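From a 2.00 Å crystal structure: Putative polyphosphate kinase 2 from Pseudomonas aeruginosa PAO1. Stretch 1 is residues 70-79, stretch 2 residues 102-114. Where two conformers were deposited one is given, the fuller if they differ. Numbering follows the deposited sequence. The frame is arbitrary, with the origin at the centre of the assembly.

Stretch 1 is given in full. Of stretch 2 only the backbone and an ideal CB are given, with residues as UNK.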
# COMPACT_ATOMS: atom_id res chain seq x y z
N ARG A 70 -0.34 2.30 20.34
CA ARG A 70 -1.25 2.52 19.23
C ARG A 70 -0.72 3.49 18.17
O ARG A 70 -1.22 3.50 17.05
CB ARG A 70 -2.63 3.01 19.70
CG ARG A 70 -3.30 2.04 20.63
CD ARG A 70 -4.58 2.57 21.21
NE ARG A 70 -4.36 3.63 22.16
CZ ARG A 70 -5.35 4.31 22.76
NH1 ARG A 70 -6.59 3.98 22.52
NH2 ARG A 70 -5.07 5.30 23.63
N LEU A 71 0.24 4.33 18.57
CA LEU A 71 0.79 5.42 17.71
C LEU A 71 2.25 5.16 17.22
O LEU A 71 2.93 6.05 16.70
CB LEU A 71 0.68 6.72 18.50
CG LEU A 71 -0.74 7.28 18.78
CD1 LEU A 71 -0.66 8.66 19.55
CD2 LEU A 71 -1.49 7.45 17.43
N ILE A 72 2.73 3.92 17.42
CA ILE A 72 4.12 3.50 17.18
C ILE A 72 4.06 2.19 16.35
O ILE A 72 3.30 1.31 16.68
CB ILE A 72 4.93 3.22 18.50
CG1 ILE A 72 4.83 4.35 19.50
CG2 ILE A 72 6.38 2.96 18.18
CD1 ILE A 72 5.55 4.20 20.88
N GLU A 73 4.78 2.13 15.23
CA GLU A 73 4.98 0.88 14.48
C GLU A 73 6.41 0.48 14.72
O GLU A 73 7.28 1.32 14.66
CB GLU A 73 4.77 1.07 12.98
CG GLU A 73 3.46 1.77 12.57
CD GLU A 73 3.71 3.22 12.10
OE1 GLU A 73 3.92 3.38 10.85
OE2 GLU A 73 3.73 4.15 12.99
N VAL A 74 6.63 -0.79 15.02
CA VAL A 74 7.95 -1.38 15.23
C VAL A 74 8.20 -2.41 14.14
O VAL A 74 7.43 -3.40 13.99
CB VAL A 74 8.10 -1.99 16.62
CG1 VAL A 74 9.49 -2.45 16.85
CG2 VAL A 74 7.76 -0.95 17.65
N GLN A 75 9.21 -2.15 13.31
CA GLN A 75 9.55 -3.00 12.17
C GLN A 75 10.91 -3.66 12.35
O GLN A 75 11.77 -3.13 13.01
CB GLN A 75 9.70 -2.16 10.91
CG GLN A 75 8.62 -1.14 10.61
CD GLN A 75 7.39 -1.74 10.06
OE1 GLN A 75 7.37 -2.91 9.68
NE2 GLN A 75 6.34 -0.93 9.96
N SER A 76 11.06 -4.85 11.75
CA SER A 76 12.39 -5.34 11.39
C SER A 76 12.43 -5.76 9.92
O SER A 76 11.40 -6.09 9.34
CB SER A 76 12.84 -6.46 12.30
OG SER A 76 14.14 -6.88 11.87
N PHE A 77 13.63 -5.67 9.32
CA PHE A 77 13.78 -5.76 7.86
C PHE A 77 14.72 -6.85 7.35
O PHE A 77 15.10 -6.86 6.13
CB PHE A 77 14.25 -4.42 7.28
CG PHE A 77 13.28 -3.28 7.45
CD1 PHE A 77 13.39 -2.41 8.52
CD2 PHE A 77 12.34 -3.02 6.47
CE1 PHE A 77 12.58 -1.36 8.66
CE2 PHE A 77 11.46 -1.93 6.61
CZ PHE A 77 11.58 -1.10 7.70
N LEU A 78 15.07 -7.80 8.21
CA LEU A 78 16.00 -8.85 7.79
C LEU A 78 15.31 -10.22 7.44
O LEU A 78 15.91 -11.29 7.64
CB LEU A 78 17.10 -9.07 8.86
CG LEU A 78 17.76 -7.84 9.54
CD1 LEU A 78 18.78 -8.28 10.62
CD2 LEU A 78 18.39 -6.82 8.52
N ARG A 79 14.05 -10.19 7.01
CA ARG A 79 13.39 -11.33 6.37
C ARG A 79 12.52 -10.76 5.30
O ARG A 79 11.31 -10.60 5.48
CB ARG A 79 12.54 -12.11 7.35
CG ARG A 79 13.35 -12.94 8.33
CD ARG A 79 12.50 -14.07 8.92
NE ARG A 79 13.28 -15.26 9.29
CZ ARG A 79 13.88 -15.43 10.48
NH1 ARG A 79 13.82 -14.48 11.40
NH2 ARG A 79 14.54 -16.58 10.74
N UNK A 102 3.10 10.16 13.31
CA UNK A 102 3.37 8.85 13.90
C UNK A 102 4.84 8.57 14.04
O UNK A 102 5.68 9.31 13.52
CB UNK A 102 2.72 7.75 13.06
N UNK A 103 5.14 7.49 14.78
CA UNK A 103 6.46 7.04 15.06
C UNK A 103 6.61 5.62 14.52
O UNK A 103 5.74 4.75 14.68
CB UNK A 103 6.75 7.11 16.56
N UNK A 104 7.78 5.42 13.92
CA UNK A 104 8.21 4.13 13.42
C UNK A 104 9.54 3.81 14.06
O UNK A 104 10.43 4.67 14.11
CB UNK A 104 8.31 4.12 11.89
N UNK A 105 9.69 2.58 14.56
CA UNK A 105 10.96 2.15 15.18
C UNK A 105 11.50 0.95 14.37
O UNK A 105 10.81 -0.05 14.19
CB UNK A 105 10.76 1.78 16.65
N UNK A 106 12.70 1.12 13.84
CA UNK A 106 13.32 0.19 12.90
C UNK A 106 14.48 -0.57 13.51
O UNK A 106 15.56 -0.02 13.72
CB UNK A 106 13.80 0.94 11.66
N UNK A 107 14.27 -1.86 13.68
CA UNK A 107 15.33 -2.79 13.90
C UNK A 107 15.78 -3.28 12.50
O UNK A 107 15.10 -3.06 11.45
CB UNK A 107 14.88 -3.94 14.81
N UNK A 108 16.90 -3.98 12.47
CA UNK A 108 17.38 -4.59 11.19
C UNK A 108 17.34 -3.61 10.04
O UNK A 108 16.92 -3.97 8.92
CB UNK A 108 16.54 -5.81 10.83
N UNK A 109 17.78 -2.36 10.28
CA UNK A 109 17.57 -1.30 9.32
C UNK A 109 18.77 -1.33 8.32
O UNK A 109 19.49 -2.32 8.24
CB UNK A 109 17.44 0.05 10.02
N UNK A 110 19.00 -0.26 7.61
CA UNK A 110 20.09 -0.23 6.63
C UNK A 110 21.50 -0.42 7.27
O UNK A 110 22.35 -1.07 6.71
CB UNK A 110 20.04 1.10 5.87
N UNK A 111 21.72 0.07 8.48
CA UNK A 111 22.96 -0.14 9.22
C UNK A 111 23.25 -1.57 9.60
O UNK A 111 24.37 -2.04 9.41
CB UNK A 111 22.94 0.70 10.50
N UNK A 112 22.25 -2.28 10.11
CA UNK A 112 22.40 -3.71 10.41
C UNK A 112 22.77 -4.43 9.13
O UNK A 112 23.64 -5.26 9.12
CB UNK A 112 21.12 -4.30 11.01
N UNK A 113 22.08 -4.12 8.04
CA UNK A 113 22.38 -4.75 6.77
C UNK A 113 23.84 -4.57 6.35
O UNK A 113 24.54 -5.58 6.12
CB UNK A 113 21.46 -4.19 5.69
N UNK A 114 24.33 -3.32 6.26
CA UNK A 114 25.73 -3.04 5.84
C UNK A 114 26.84 -3.56 6.81
O UNK A 114 27.85 -4.08 6.36
CB UNK A 114 25.90 -1.53 5.68

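The chain around 72-75 and that around 103-106 run as parallel strands, joined by main-chain bonds such as E73 N to the O of position 103 (2.8 Å) and the N of position 105 to E73 O (2.7 Å).

At position 102 CA-to-CB points toward stretch 1, and the ideal CB lies 3.7 Å from E73 OE2 and 4.0 Å from L71 O. The E73 carboxylate and the nearby R70 O call for a donor, preferably a long cation; lysine or arginine would suit. The residue is R102. Its NE and NH2 donate to E73 OE2 (3.1 and 3.2 Å) in a salt bridge, NH1 donates to R70 O (3.0 Å), and L71 C lies over one guanidinium face.

Position 103 points to the sheet face that carries I72 and V74, its ideal CB 4.5 Å from I72 CG1. A beta-branched residue would fit, valine, isoleucine or threonine. It is T103, whose CG2 lies 4.1 Å from I72 CG2, while a water bridges its OG1 (3.0 Å) to L71 O (2.7 Å).

Position 104 faces the side of E73 and Q75. The ideal CB is 4.1 Å from E73 O and meets no clash, and the phi/psi of -124/134° is ordinary for a strand, so many residues are possible here. It is G104, whose CA makes a CA-H...O contact with E73 O (3.2 Å).

At position 105 the ideal CB lies 4.2 Å from V74 CG2 and 4.8 Å from I72 CG2, an apolar setting for valine, leucine or isoleucine. I105 brings CD1 to 3.7 Å from I72 CG2.

Position 106 has its ideal CB 4.0 Å from F77 CE1, inviting an aromatic or large aliphatic group. F106 presents its ring face to the edge of F77, centroids 5.1 Å apart and planes at 78°.

Position 107 shares the face of V74 and S76; its ideal CB is 4.1 Å from S76 CB, and V74 offers an apolar surface. Aliphatic or aromatic groups would suit. F107 sets CE2 3.6 Å from V74 CG1.

At position 108 phi is positive (47°), and an ideal CB would clash with L78 CG (2.7 Å) and S76 OG (2.8 Å). Glycine is strongly indicated, and G108 is found.

Position 109 points away, just before a helix, where asparagine, aspartate, serine or threonine could cap. N109 OD1 accepts a weak capping bond from the N of position 111 (3.0 Å).

Stretch 1 constrains 110, 111 and 114 little; they are W110, Y111 and selenomethionine M114. Position 112 points toward L78 CD2, 4.5 Å from the ideal CB, and would accept a small residue: S112. Position 113 points sideways, and a flexible chain could reach L78; Q113 CG lies 3.8 Å from L78 CD2.

Stretch 2 102-114: RTGIFFGNWYSQM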
# COMPACT_ATOMS: atom_id res chain seq x y z
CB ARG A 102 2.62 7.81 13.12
CG ARG A 102 1.16 7.85 13.42
CD ARG A 102 0.42 6.76 12.70
NE ARG A 102 0.93 5.44 13.12
CZ ARG A 102 0.31 4.62 13.95
NH1 ARG A 102 -0.92 4.90 14.41
NH2 ARG A 102 0.90 3.49 14.30
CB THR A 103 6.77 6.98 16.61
OG1 THR A 103 6.64 8.28 17.18
CG2 THR A 103 8.19 6.37 16.94
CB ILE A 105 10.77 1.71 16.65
CG1 ILE A 105 10.11 2.82 17.50
CG2 ILE A 105 12.18 1.17 17.22
CD1 ILE A 105 9.94 2.49 18.98
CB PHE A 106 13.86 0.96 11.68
CG PHE A 106 12.78 1.61 10.82
CD1 PHE A 106 11.43 1.48 11.09
CD2 PHE A 106 13.14 2.36 9.71
CE1 PHE A 106 10.46 2.11 10.24
CE2 PHE A 106 12.17 2.94 8.87
CZ PHE A 106 10.86 2.80 9.14
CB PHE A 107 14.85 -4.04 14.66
CG PHE A 107 14.47 -3.83 16.13
CD1 PHE A 107 15.37 -4.11 17.14
CD2 PHE A 107 13.18 -3.52 16.48
CE1 PHE A 107 15.00 -3.96 18.49
CE2 PHE A 107 12.81 -3.39 17.80
CZ PHE A 107 13.74 -3.63 18.82
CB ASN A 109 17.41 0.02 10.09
CG ASN A 109 18.54 0.23 11.09
OD1 ASN A 109 19.72 0.16 10.74
ND2 ASN A 109 18.18 0.43 12.32
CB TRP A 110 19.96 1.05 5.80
CG TRP A 110 19.57 2.29 6.51
CD1 TRP A 110 20.41 3.22 7.00
CD2 TRP A 110 18.24 2.76 6.80
NE1 TRP A 110 19.71 4.25 7.55
CE2 TRP A 110 18.36 3.99 7.46
CE3 TRP A 110 16.94 2.25 6.56
CZ2 TRP A 110 17.26 4.75 7.85
CZ3 TRP A 110 15.84 2.99 6.99
CH2 TRP A 110 16.02 4.21 7.63
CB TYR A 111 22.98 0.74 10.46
CG TYR A 111 22.95 2.18 10.11
CD1 TYR A 111 24.01 2.76 9.41
CD2 TYR A 111 21.89 2.97 10.42
CE1 TYR A 111 24.01 4.08 9.06
CE2 TYR A 111 21.87 4.29 10.07
CZ TYR A 111 22.98 4.86 9.41
OH TYR A 111 22.98 6.22 9.05
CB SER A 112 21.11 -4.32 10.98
OG SER A 112 20.45 -3.43 11.85
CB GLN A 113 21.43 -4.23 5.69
CG GLN A 113 19.94 -4.64 5.89
CD GLN A 113 19.10 -4.30 4.68
OE1 GLN A 113 19.37 -3.32 3.99
NE2 GLN A 113 18.05 -5.10 4.44
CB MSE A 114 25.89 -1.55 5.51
CG MSE A 114 26.11 -0.65 6.65
SE MSE A 114 26.21 1.23 6.21
CE MSE A 114 24.33 1.61 5.59
O HOH W 1 3.78 8.23 17.99
O HOH W 2 0.70 1.29 15.60
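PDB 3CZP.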